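Local coordinates for beta-lactamase-like protein (Novosphingobium pentaromativorans US6-1, PDB 6AUF) that probably hydrolyses the amide bond of beta-lactam antibiotics at a two-zinc site, as a class B3 metallo-beta-lactamase, at residues A[124-129]-A[159-164]; A[135-140]-A[153-158]; A[203-208]-A[241-246]. All coordinates share one frame; numbering follows the deposited sequence.

Contact 1 of 3, residues A[124-129]-A[159-164]; sequences GAQIAA and HVARVL
Val160 sets CG1 anti to its backbone N (chi1 171°), which carries that methyl over the neighbouring strand, 4.3 Å from Ala129 CB. Leu164 holds CG beside its own N (chi1 -56°) with CD1 extended beyond it, reaching Ala128 CB at 4.1 Å. The backbones run parallel, and Ile127 O is gripped twice: Arg162 N lies 3.2 Å from it along an almost straight bond (169°), while Ala161 N, 2.9 Å from the same Ile127 O, comes in more bent. Further on, Ala129 bonds both ways, its N to Arg162 O at 3.1 Å and its O to Leu164 N at 2.6 Å, the latter donor above the carbonyl plane. Before the ladder begins, a water bridges Ile127 N and His159 O. Alanine suits both bridge positions, being small enough for larger neighbours to close in: Ala128 meets Trp102 and Leu104, and Ala129 meets Leu137. Arg162, extended from CG to NE, leads away so that NH2 bonds Ser169 O. The two strands are the ends of a beta-alpha-beta unit; strand 162-164 is outermost in its sheet, strand 100-104 flanks 126-130 on its far side, helix 131-139 covers Val160 and Ala129, and helix 116-121 covers Ile127.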
ATOM      1  N   GLY A 124       3.806  19.912   0.438  1.00 94.49           N
ATOM      2  CA  GLY A 124       3.330  20.551  -0.764  1.00 94.70           C
ATOM      3  C   GLY A 124       2.951  19.618  -1.897  1.00 89.03           C
ATOM      4  O   GLY A 124       2.523  20.101  -2.951  1.00 97.33           O
ATOM      5  N   ALA A 125       3.083  18.304  -1.723  1.00 78.63           N
ATOM      6  CA  ALA A 125       2.797  17.396  -2.825  1.00 81.16           C
ATOM      7  C   ALA A 125       1.324  17.480  -3.236  1.00 84.62           C
ATOM      8  O   ALA A 125       0.448  17.894  -2.470  1.00 85.61           O
ATOM      9  CB  ALA A 125       3.152  15.953  -2.454  1.00 69.11           C
ATOM     10  N   GLN A 126       1.061  17.092  -4.474  1.00 76.46           N
ATOM     11  CA  GLN A 126      -0.306  16.849  -4.893  1.00 74.36           C
ATOM     12  C   GLN A 126      -0.654  15.376  -4.712  1.00 72.89           C
ATOM     13  O   GLN A 126       0.215  14.499  -4.676  1.00 71.49           O
ATOM     14  CB  GLN A 126      -0.514  17.265  -6.345  1.00 71.32           C
ATOM     15  CG  GLN A 126      -0.837  18.724  -6.507  1.00 80.05           C
ATOM     16  CD  GLN A 126      -0.976  19.110  -7.951  1.00 83.18           C
ATOM     17  OE1 GLN A 126      -0.208  18.654  -8.799  1.00 83.21           O
ATOM     18  NE2 GLN A 126      -1.974  19.936  -8.249  1.00 85.38           N
ATOM     19  N   ILE A 127      -1.949  15.115  -4.598  1.00 75.00           N
ATOM     20  CA  ILE A 127      -2.476  13.786  -4.315  1.00 76.24           C
ATOM     21  C   ILE A 127      -3.198  13.265  -5.550  1.00 73.82           C
ATOM     22  O   ILE A 127      -4.024  13.975  -6.145  1.00 69.87           O
ATOM     23  CB  ILE A 127      -3.415  13.820  -3.098  1.00 72.87           C
ATOM     24  CG1 ILE A 127      -2.610  14.149  -1.834  1.00 75.12           C
ATOM     25  CG2 ILE A 127      -4.196  12.524  -2.985  1.00 53.58           C
ATOM     26  CD1 ILE A 127      -3.457  14.596  -0.674  1.00 75.63           C
ATOM     27  N   ALA A 128      -2.880  12.030  -5.938  1.00 67.44           N
ATOM     28  CA  ALA A 128      -3.549  11.344  -7.034  1.00 62.77           C
ATOM     29  C   ALA A 128      -4.083  10.018  -6.523  1.00 67.28           C
ATOM     30  O   ALA A 128      -3.462   9.392  -5.659  1.00 64.10           O
ATOM     31  CB  ALA A 128      -2.611  11.108  -8.221  1.00 53.52           C
ATOM     32  N   ALA A 129      -5.234   9.595  -7.053  1.00 66.50           N
ATOM     33  CA  ALA A 129      -5.889   8.396  -6.543  1.00 56.71           C
ATOM     34  C   ALA A 129      -6.893   7.870  -7.561  1.00 57.81           C
ATOM     35  O   ALA A 129      -7.383   8.610  -8.419  1.00 60.28           O
ATOM     36  CB  ALA A 129      -6.575   8.674  -5.204  1.00 50.47           C
ATOM     37  N   HIS A 159      -8.002  16.780  -0.440  1.00 80.60           N
ATOM     38  CA  HIS A 159      -8.516  16.978  -1.791  1.00 74.35           C
ATOM     39  C   HIS A 159      -7.662  16.198  -2.781  1.00 83.68           C
ATOM     40  O   HIS A 159      -6.429  16.305  -2.764  1.00 87.29           O
ATOM     41  CB  HIS A 159      -8.543  18.451  -2.188  1.00 73.51           C
ATOM     42  CG  HIS A 159      -9.022  18.679  -3.588  1.00 93.42           C
ATOM     43  ND1 HIS A 159     -10.188  18.124  -4.075  1.00 98.89           N
ATOM     44  CD2 HIS A 159      -8.490  19.389  -4.611  1.00 99.15           C
ATOM     45  CE1 HIS A 159     -10.352  18.483  -5.335  1.00100.06           C
ATOM     46  NE2 HIS A 159      -9.337  19.252  -5.685  1.00100.42           N
ATOM     47  N   VAL A 160      -8.321  15.420  -3.639  1.00 75.10           N
ATOM     48  CA  VAL A 160      -7.651  14.640  -4.674  1.00 67.08           C
ATOM     49  C   VAL A 160      -7.487  15.526  -5.904  1.00 80.90           C
ATOM     50  O   VAL A 160      -8.472  15.902  -6.550  1.00 87.80           O
ATOM     51  CB  VAL A 160      -8.428  13.365  -5.005  1.00 66.42           C
ATOM     52  CG1 VAL A 160      -7.827  12.683  -6.220  1.00 69.59           C
ATOM     53  CG2 VAL A 160      -8.417  12.423  -3.813  1.00 69.78           C
ATOM     54  N   ALA A 161      -6.233  15.848  -6.233  1.00 80.85           N
ATOM     55  CA  ALA A 161      -5.942  16.775  -7.323  1.00 83.83           C
ATOM     56  C   ALA A 161      -6.084  16.102  -8.678  1.00 82.70           C
ATOM     57  O   ALA A 161      -6.654  16.678  -9.611  1.00 86.51           O
ATOM     58  CB  ALA A 161      -4.533  17.343  -7.163  1.00 89.91           C
ATOM     59  N   ARG A 162      -5.558  14.887  -8.809  1.00 74.90           N
ATOM     60  CA  ARG A 162      -5.701  14.099 -10.025  1.00 71.54           C
ATOM     61  C   ARG A 162      -6.401  12.795  -9.686  1.00 67.30           C
ATOM     62  O   ARG A 162      -5.891  11.991  -8.896  1.00 64.68           O
ATOM     63  CB  ARG A 162      -4.348  13.812 -10.684  1.00 68.57           C
ATOM     64  CG  ARG A 162      -4.528  13.175 -12.050  1.00 63.08           C
ATOM     65  CD  ARG A 162      -3.253  12.695 -12.710  1.00 62.50           C
ATOM     66  NE  ARG A 162      -3.597  11.888 -13.875  1.00 68.09           N
ATOM     67  CZ  ARG A 162      -2.812  10.986 -14.445  1.00 72.17           C
ATOM     68  NH1 ARG A 162      -3.255  10.299 -15.499  1.00 77.27           N
ATOM     69  NH2 ARG A 162      -1.601  10.760 -13.961  1.00 64.04           N
ATOM     70  N   VAL A 163      -7.556  12.572 -10.279  1.00 68.14           N
ATOM     71  CA  VAL A 163      -8.294  11.348 -10.018  1.00 68.51           C
ATOM     72  C   VAL A 163      -8.107  10.405 -11.199  1.00 67.02           C
ATOM     73  O   VAL A 163      -8.229  10.809 -12.364  1.00 68.46           O
ATOM     74  CB  VAL A 163      -9.769  11.650  -9.719  1.00 60.08           C
ATOM     75  CG1 VAL A 163     -10.074  13.091 -10.063  1.00 67.68           C
ATOM     76  CG2 VAL A 163     -10.665  10.658 -10.404  1.00 53.23           C
ATOM     77  N   LEU A 164      -7.750   9.163 -10.895  1.00 60.54           N
ATOM     78  CA  LEU A 164      -7.150   8.247 -11.848  1.00 63.99           C
ATOM     79  C   LEU A 164      -8.105   7.114 -12.202  1.00 62.70           C
ATOM     80  O   LEU A 164      -8.993   6.747 -11.423  1.00 61.53           O
ATOM     81  CB  LEU A 164      -5.853   7.648 -11.282  1.00 52.77           C
ATOM     82  CG  LEU A 164      -4.711   8.538 -10.818  1.00 57.07           C
ATOM     83  CD1 LEU A 164      -3.675   7.682 -10.111  1.00 54.53           C
ATOM     84  CD2 LEU A 164      -4.064   9.296 -11.972  1.00 64.73           C
TER
HETATM   85  O   HOH W   1      -3.894  17.190  -3.859  1.00 87.27           O

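Contact 2 of 3, residues A[135-140]-A[153-158]; sequences QVLESG and EGFPPV
At the closely packed end of this contact the backbone of 153-158 lies directly against the last turn of helix 131-139. Val158 N bonds Leu137 O at 3.1 Å, in the carbonyl plane, so a carbonyl near the helix end finds its donor in the incoming loop. Glu138 CA-H points at Val158 O, and Glu138 CG lies against the same oxygen. Past them, Gly140 leaves the helix with positive phi (78°), a conformation that glycine adopts easily, after its N has bonded Val136 O in a final helical turn. Having no side chain, it also lets Phe155 O settle 3.1 Å from Gly140 CA. Its carbonyl O accepts Phe155 N at 3.2 Å, the donor standing above the carbonyl plane.

This is a glycine-terminated helix C-terminus within the crossover of a beta-alpha-beta unit, where the connecting loop returns along the helix before entering strand 162-164. Phe155 adopts the crowded first torsion, CG between the backbone N and carbonyl carbon (chi1 56°), which brings the ring alongside Gly140 and Leu137 at the helix end. Gly140 O sits over one face, 3.7 Å from Phe155 CD1, while Leu137 CD1 meets the ring edge in plane, 3.9 Å from Phe155 CZ. The same side chain comes to about 6 Å from that of His109 and about 9 Å from a zinc ion, so the aromatic lies near the metal site but is not one of its ligands.

The outer side is looser and open to solvent. Pro157, with no N-H to satisfy, lays CB and CG along the Glu138 and Ser139 carbonyls, CG 3.5 Å from Ser139 O. Glu138 sends its extended chain away, OE1 forming a salt bridge with Arg134 and OE2 accepting from Val160 N.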
ATOM      1  N   GLN A 135     -13.966   9.309  -3.083  1.00 67.12           N
ATOM      2  CA  GLN A 135     -14.981   9.723  -2.115  1.00 73.41           C
ATOM      3  C   GLN A 135     -14.473   9.609  -0.681  1.00 73.32           C
ATOM      4  O   GLN A 135     -14.577  10.561   0.098  1.00 83.23           O
ATOM      5  CB  GLN A 135     -16.251   8.898  -2.298  1.00 82.13           C
ATOM      6  CG  GLN A 135     -17.128   9.409  -3.405  1.00 96.72           C
ATOM      7  CD  GLN A 135     -17.827  10.700  -3.033  1.00107.24           C
ATOM      8  OE1 GLN A 135     -18.083  11.554  -3.887  1.00111.51           O
ATOM      9  NE2 GLN A 135     -18.154  10.844  -1.750  1.00107.09           N
ATOM     10  N   VAL A 136     -13.943   8.444  -0.301  1.00 67.07           N
ATOM     11  CA  VAL A 136     -13.423   8.278   1.057  1.00 67.09           C
ATOM     12  C   VAL A 136     -12.307   9.281   1.329  1.00 60.89           C
ATOM     13  O   VAL A 136     -12.331  10.009   2.326  1.00 67.80           O
ATOM     14  CB  VAL A 136     -12.941   6.833   1.282  1.00 60.84           C
ATOM     15  CG1 VAL A 136     -12.147   6.743   2.577  1.00 52.05           C
ATOM     16  CG2 VAL A 136     -14.129   5.851   1.285  1.00 51.53           C
ATOM     17  N   LEU A 137     -11.314   9.336   0.438  1.00 66.30           N
ATOM     18  CA  LEU A 137     -10.180  10.242   0.621  1.00 70.51           C
ATOM     19  C   LEU A 137     -10.627  11.683   0.856  1.00 74.05           C
ATOM     20  O   LEU A 137     -10.077  12.376   1.716  1.00 83.26           O
ATOM     21  CB  LEU A 137      -9.261  10.165  -0.597  1.00 63.72           C
ATOM     22  CG  LEU A 137      -7.969   9.390  -0.406  1.00 61.69           C
ATOM     23  CD1 LEU A 137      -8.184   8.305   0.616  1.00 62.81           C
ATOM     24  CD2 LEU A 137      -7.495   8.817  -1.727  1.00 60.67           C
ATOM     25  N   GLU A 138     -11.614  12.156   0.099  1.00 70.96           N
ATOM     26  CA  GLU A 138     -12.054  13.540   0.223  1.00 73.54           C
ATOM     27  C   GLU A 138     -13.050  13.745   1.360  1.00 74.25           C
ATOM     28  O   GLU A 138     -13.441  14.886   1.628  1.00 71.30           O
ATOM     29  CB  GLU A 138     -12.638  14.024  -1.112  1.00 59.82           C
ATOM     30  CG  GLU A 138     -11.577  14.127  -2.204  1.00 67.14           C
ATOM     31  CD  GLU A 138     -12.049  14.820  -3.468  1.00 77.79           C
ATOM     32  OE1 GLU A 138     -13.256  14.751  -3.785  1.00 81.85           O
ATOM     33  OE2 GLU A 138     -11.204  15.429  -4.158  1.00 81.94           O
ATOM     34  N   SER A 139     -13.445  12.676   2.050  1.00 75.02           N
ATOM     35  CA  SER A 139     -14.361  12.773   3.175  1.00 78.02           C
ATOM     36  C   SER A 139     -13.806  12.190   4.462  1.00 81.64           C
ATOM     37  O   SER A 139     -14.322  12.515   5.534  1.00 79.41           O
ATOM     38  CB  SER A 139     -15.687  12.064   2.856  1.00 78.66           C
ATOM     39  OG  SER A 139     -15.542  10.656   2.951  1.00 77.61           O
ATOM     40  N   GLY A 140     -12.776  11.347   4.391  1.00 81.54           N
ATOM     41  CA  GLY A 140     -12.211  10.712   5.560  1.00 83.42           C
ATOM     42  C   GLY A 140     -12.991   9.535   6.094  1.00 87.25           C
ATOM     43  O   GLY A 140     -12.429   8.732   6.850  1.00 88.25           O
ATOM     44  N   GLU A 153     -12.461   3.209  11.743  1.00100.41           N
ATOM     45  CA  GLU A 153     -12.565   4.634  12.029  1.00101.16           C
ATOM     46  C   GLU A 153     -12.043   5.455  10.850  1.00 99.29           C
ATOM     47  O   GLU A 153     -11.448   4.935   9.906  1.00 90.55           O
ATOM     48  CB  GLU A 153     -11.782   4.977  13.300  1.00107.38           C
ATOM     49  CG  GLU A 153     -10.357   4.435  13.284  1.00108.32           C
ATOM     50  CD  GLU A 153      -9.397   5.279  14.090  1.00123.35           C
ATOM     51  OE1 GLU A 153      -9.533   5.321  15.333  1.00131.98           O
ATOM     52  OE2 GLU A 153      -8.511   5.914  13.477  1.00126.67           O
ATOM     53  N   GLY A 154     -12.263   6.770  10.925  1.00106.36           N
ATOM     54  CA  GLY A 154     -11.911   7.669   9.850  1.00104.07           C
ATOM     55  C   GLY A 154     -10.594   8.392  10.088  1.00100.51           C
ATOM     56  O   GLY A 154      -9.880   8.152  11.057  1.00108.48           O
ATOM     57  N   PHE A 155     -10.285   9.299   9.168  1.00 91.60           N
ATOM     58  CA  PHE A 155      -9.053  10.074   9.228  1.00 81.53           C
ATOM     59  C   PHE A 155      -9.298  11.413   8.557  1.00 81.20           C
ATOM     60  O   PHE A 155     -10.336  11.623   7.919  1.00 89.18           O
ATOM     61  CB  PHE A 155      -7.893   9.335   8.558  1.00 68.24           C
ATOM     62  CG  PHE A 155      -8.170   8.952   7.155  1.00 69.32           C
ATOM     63  CD1 PHE A 155      -8.827   7.767   6.868  1.00 72.75           C
ATOM     64  CD2 PHE A 155      -7.791   9.782   6.112  1.00 75.50           C
ATOM     65  CE1 PHE A 155      -9.101   7.406   5.554  1.00 74.41           C
ATOM     66  CE2 PHE A 155      -8.053   9.432   4.799  1.00 77.73           C
ATOM     67  CZ  PHE A 155      -8.713   8.237   4.518  1.00 77.73           C
ATOM     68  N   PRO A 156      -8.359  12.344   8.674  1.00 85.56           N
ATOM     69  CA  PRO A 156      -8.619  13.706   8.207  1.00 92.68           C
ATOM     70  C   PRO A 156      -8.629  13.767   6.691  1.00 84.60           C
ATOM     71  O   PRO A 156      -7.728  13.235   6.025  1.00 75.71           O
ATOM     72  CB  PRO A 156      -7.459  14.518   8.802  1.00 87.69           C
ATOM     73  CG  PRO A 156      -6.367  13.550   8.936  1.00 95.05           C
ATOM     74  CD  PRO A 156      -6.990  12.193   9.190  1.00 95.16           C
ATOM     75  N   PRO A 157      -9.633  14.418   6.117  1.00 83.20           N
ATOM     76  CA  PRO A 157      -9.805  14.398   4.662  1.00 84.43           C
ATOM     77  C   PRO A 157      -8.698  15.146   3.934  1.00 84.67           C
ATOM     78  O   PRO A 157      -7.844  15.815   4.520  1.00 81.84           O
ATOM     79  CB  PRO A 157     -11.161  15.079   4.453  1.00 82.57           C
ATOM     80  CG  PRO A 157     -11.833  15.028   5.781  1.00 86.84           C
ATOM     81  CD  PRO A 157     -10.747  15.093   6.796  1.00 86.49           C
ATOM     82  N   VAL A 158      -8.755  15.023   2.606  1.00 80.30           N
ATOM     83  CA  VAL A 158      -7.795  15.623   1.690  1.00 75.14           C
ATOM     84  C   VAL A 158      -8.515  15.850   0.368  1.00 86.72           C
ATOM     85  O   VAL A 158      -9.523  15.204   0.074  1.00 93.25           O
ATOM     86  CB  VAL A 158      -6.565  14.709   1.493  1.00 68.86           C
ATOM     87  CG1 VAL A 158      -6.541  14.157   0.087  1.00 67.34           C
ATOM     88  CG2 VAL A 158      -5.284  15.452   1.805  1.00 77.00           C
TER

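Contact 3 of 3, residues A[203-208]-A[241-246]; sequences CRMIAY and QLPCDI
Side chain and backbone both take part in the hydrogen bonding. Asp245, with CG beside its own N (chi1 -74°), offers the anti lone pair of OD2 to Met205 N, 2.9 Å away in a nearly linear bond (177°). An aspartate fits because its short carboxylate can take a strand N-H where its own backbone leaves the extended form. From there the main chains pair in parallel, at the edge of the five-strand mixed sheet where the chain leaving helix 226-241 enters strand 246-248: Met205 O accepts Ile246 N at 3.0 Å, with a weak second bond from Asp245 N, and Ala207 N reaches Ile246 O at 3.0 Å, almost straight.

Arg204 crosses Asp245 at about a right angle, its NH1 5.1 Å from Asp245 OD1: near enough perhaps for mild attraction, but no salt bridge.

Apolar contacts fill the rest. The branched Ile206 and Ile246 lie side by side, pointing the same way, Ile206 CG1 4.0 Å from Ile246 CB. Met205, bent at chi2 and chi3, crosses Pro243 obliquely, its CG and CE touching the proline CB and CG, and the small Ala207 CB lies 3.8 Å from Cys244 SG.

Cys244 is joined by a disulfide to Cys273 of helix 272-292, and Cys203 to Cys197. Strand 203-208 lies between antiparallel strand 190-197 and the outermost strand 246-248; Tyr50 of strand 47-50 covers both isoleucines.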
ATOM      1  N   CYS A 203      17.629  -4.198 -13.948  1.00 88.70           N
ATOM      2  CA  CYS A 203      16.347  -3.559 -13.702  1.00 76.92           C
ATOM      3  C   CYS A 203      15.329  -4.600 -13.285  1.00 73.66           C
ATOM      4  O   CYS A 203      15.354  -5.738 -13.761  1.00 80.74           O
ATOM      5  CB  CYS A 203      15.858  -2.812 -14.938  1.00 74.74           C
ATOM      6  SG  CYS A 203      16.939  -1.447 -15.443  1.00 87.23           S
ATOM      7  N   ARG A 204      14.451  -4.204 -12.378  1.00 65.01           N
ATOM      8  CA  ARG A 204      13.430  -5.070 -11.830  1.00 63.11           C
ATOM      9  C   ARG A 204      12.152  -4.265 -11.725  1.00 76.19           C
ATOM     10  O   ARG A 204      12.184  -3.052 -11.493  1.00 84.94           O
ATOM     11  CB  ARG A 204      13.800  -5.602 -10.438  1.00 68.22           C
ATOM     12  CG  ARG A 204      15.158  -6.234 -10.348  1.00 73.20           C
ATOM     13  CD  ARG A 204      15.249  -7.463 -11.221  1.00 77.18           C
ATOM     14  NE  ARG A 204      16.294  -8.334 -10.709  1.00 96.01           N
ATOM     15  CZ  ARG A 204      16.883  -9.294 -11.404  1.00 96.53           C
ATOM     16  NH1 ARG A 204      16.531  -9.502 -12.667  1.00 90.01           N
ATOM     17  NH2 ARG A 204      17.826 -10.035 -10.833  1.00 95.82           N
ATOM     18  N   MET A 205      11.029  -4.944 -11.889  1.00 64.51           N
ATOM     19  CA  MET A 205       9.746  -4.316 -11.661  1.00 61.04           C
ATOM     20  C   MET A 205       9.370  -4.489 -10.200  1.00 61.09           C
ATOM     21  O   MET A 205       9.362  -5.608  -9.681  1.00 63.97           O
ATOM     22  CB  MET A 205       8.683  -4.920 -12.567  1.00 54.97           C
ATOM     23  CG  MET A 205       8.975  -4.722 -14.020  1.00 59.40           C
ATOM     24  SD  MET A 205       8.962  -2.978 -14.457  1.00 70.17           S
ATOM     25  CE  MET A 205       7.328  -2.488 -13.888  1.00 61.78           C
ATOM     26  N   ILE A 206       9.087  -3.394  -9.548  1.00 61.61           N
ATOM     27  CA  ILE A 206       8.559  -3.407  -8.195  1.00 59.19           C
ATOM     28  C   ILE A 206       7.039  -3.323  -8.259  1.00 62.97           C
ATOM     29  O   ILE A 206       6.459  -2.592  -9.075  1.00 56.78           O
ATOM     30  CB  ILE A 206       9.179  -2.260  -7.376  1.00 61.00           C
ATOM     31  CG1 ILE A 206      10.656  -2.571  -7.136  1.00 67.21           C
ATOM     32  CG2 ILE A 206       8.455  -2.074  -6.052  1.00 58.07           C
ATOM     33  CD1 ILE A 206      11.491  -1.380  -6.879  1.00 75.49           C
ATOM     34  N   ALA A 207       6.388  -4.117  -7.422  1.00 59.90           N
ATOM     35  CA  ALA A 207       4.939  -4.122  -7.300  1.00 56.02           C
ATOM     36  C   ALA A 207       4.600  -3.840  -5.845  1.00 53.51           C
ATOM     37  O   ALA A 207       4.871  -4.667  -4.971  1.00 58.99           O
ATOM     38  CB  ALA A 207       4.351  -5.456  -7.759  1.00 51.96           C
ATOM     39  N   TYR A 208       4.036  -2.660  -5.585  1.00 52.08           N
ATOM     40  CA  TYR A 208       3.460  -2.339  -4.282  1.00 53.71           C
ATOM     41  C   TYR A 208       2.003  -2.817  -4.299  1.00 59.57           C
ATOM     42  O   TYR A 208       1.055  -2.063  -4.556  1.00 55.66           O
ATOM     43  CB  TYR A 208       3.601  -0.848  -4.000  1.00 52.04           C
ATOM     44  CG  TYR A 208       3.251  -0.438  -2.583  1.00 55.51           C
ATOM     45  CD1 TYR A 208       3.775  -1.126  -1.484  1.00 49.08           C
ATOM     46  CD2 TYR A 208       2.409   0.653  -2.340  1.00 54.30           C
ATOM     47  CE1 TYR A 208       3.451  -0.759  -0.184  1.00 45.78           C
ATOM     48  CE2 TYR A 208       2.079   1.028  -1.044  1.00 50.18           C
ATOM     49  CZ  TYR A 208       2.602   0.316   0.026  1.00 55.56           C
ATOM     50  OH  TYR A 208       2.283   0.685   1.307  1.00 59.78           O
ATOM     51  N   GLN A 241      -1.428 -10.664 -11.693  1.00 43.79           N
ATOM     52  CA  GLN A 241      -0.829 -10.442 -12.998  1.00 45.20           C
ATOM     53  C   GLN A 241       0.028  -9.192 -13.061  1.00 44.77           C
ATOM     54  O   GLN A 241       0.535  -8.867 -14.141  1.00 51.98           O
ATOM     55  CB  GLN A 241      -1.928 -10.367 -14.069  1.00 45.97           C
ATOM     56  CG  GLN A 241      -2.319 -11.726 -14.600  1.00 56.64           C
ATOM     57  CD  GLN A 241      -3.788 -11.821 -14.845  1.00 80.63           C
ATOM     58  OE1 GLN A 241      -4.538 -12.323 -13.996  1.00 93.33           O
ATOM     59  NE2 GLN A 241      -4.228 -11.326 -16.003  1.00 76.25           N
ATOM     60  N   LEU A 242       0.181  -8.475 -11.954  1.00 46.38           N
ATOM     61  CA  LEU A 242       1.091  -7.333 -11.908  1.00 48.64           C
ATOM     62  C   LEU A 242       2.485  -7.749 -12.372  1.00 47.68           C
ATOM     63  O   LEU A 242       2.949  -8.845 -12.023  1.00 52.24           O
ATOM     64  CB  LEU A 242       1.187  -6.780 -10.484  1.00 45.93           C
ATOM     65  CG  LEU A 242      -0.098  -6.339  -9.795  1.00 48.55           C
ATOM     66  CD1 LEU A 242       0.179  -5.824  -8.387  1.00 42.02           C
ATOM     67  CD2 LEU A 242      -0.816  -5.273 -10.666  1.00 45.81           C
ATOM     68  N   PRO A 243       3.182  -6.916 -13.143  1.00 50.13           N
ATOM     69  CA  PRO A 243       4.633  -7.100 -13.288  1.00 51.33           C
ATOM     70  C   PRO A 243       5.265  -6.975 -11.912  1.00 58.47           C
ATOM     71  O   PRO A 243       5.051  -5.989 -11.202  1.00 62.74           O
ATOM     72  CB  PRO A 243       5.049  -5.969 -14.232  1.00 52.00           C
ATOM     73  CG  PRO A 243       3.975  -4.952 -14.108  1.00 51.43           C
ATOM     74  CD  PRO A 243       2.706  -5.683 -13.792  1.00 52.05           C
ATOM     75  N   CYS A 244       6.010  -8.009 -11.513  1.00 61.11           N
ATOM     76  CA  CYS A 244       6.278  -8.201 -10.097  1.00 71.45           C
ATOM     77  C   CYS A 244       7.568  -8.996  -9.886  1.00 71.62           C
ATOM     78  O   CYS A 244       7.561 -10.168  -9.535  1.00 78.06           O
ATOM     79  CB  CYS A 244       5.088  -8.913  -9.452  1.00 81.47           C
ATOM     80  SG  CYS A 244       5.108  -9.195  -7.672  1.00 74.67           S
ATOM     81  N   ASP A 245       8.713  -8.349 -10.116  1.00 70.70           N
ATOM     82  CA  ASP A 245       9.987  -8.927  -9.691  1.00 59.71           C
ATOM     83  C   ASP A 245      10.153  -8.837  -8.180  1.00 61.10           C
ATOM     84  O   ASP A 245      10.625  -9.788  -7.538  1.00 63.30           O
ATOM     85  CB  ASP A 245      11.142  -8.216 -10.380  1.00 61.67           C
ATOM     86  CG  ASP A 245      11.274  -8.599 -11.830  1.00 65.73           C
ATOM     87  OD1 ASP A 245      11.422  -9.811 -12.121  1.00 62.99           O
ATOM     88  OD2 ASP A 245      11.236  -7.679 -12.673  1.00 70.68           O
ATOM     89  N   ILE A 246       9.775  -7.704  -7.594  1.00 55.29           N
ATOM     90  CA  ILE A 246       9.962  -7.463  -6.169  1.00 61.20           C
ATOM     91  C   ILE A 246       8.618  -7.070  -5.576  1.00 59.61           C
ATOM     92  O   ILE A 246       8.115  -5.971  -5.841  1.00 61.55           O
ATOM     93  CB  ILE A 246      11.015  -6.377  -5.903  1.00 56.92           C
ATOM     94  CG1 ILE A 246      12.388  -6.861  -6.357  1.00 54.38           C
ATOM     95  CG2 ILE A 246      11.015  -5.997  -4.434  1.00 52.76           C
ATOM     96  CD1 ILE A 246      13.403  -5.758  -6.420  1.00 67.07           C
TER

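Overall arrangement
Along the chain, contact 2 falls within the span that contact 1 closes, and contact 3 follows both. Contacts 1 and 2 belong to one beta-alpha-beta unit; their centres are about 13 Å apart and they touch, among other places, where Ile127 of contact 1 packs on Val158 of contact 2. Contact 3 stands apart, its centre about 24 Å from that of contact 1 and 29 Å from that of contact 2. Contact 1 closes the edge of the seven-strand sheet, contact 3 that of the five-strand one, the two sheets of the metallo-beta-lactamase alpha-beta/beta-alpha sandwich. Contact 2 lies near the zinc site, whereas contact 3 belongs to a part of the framework remote from it.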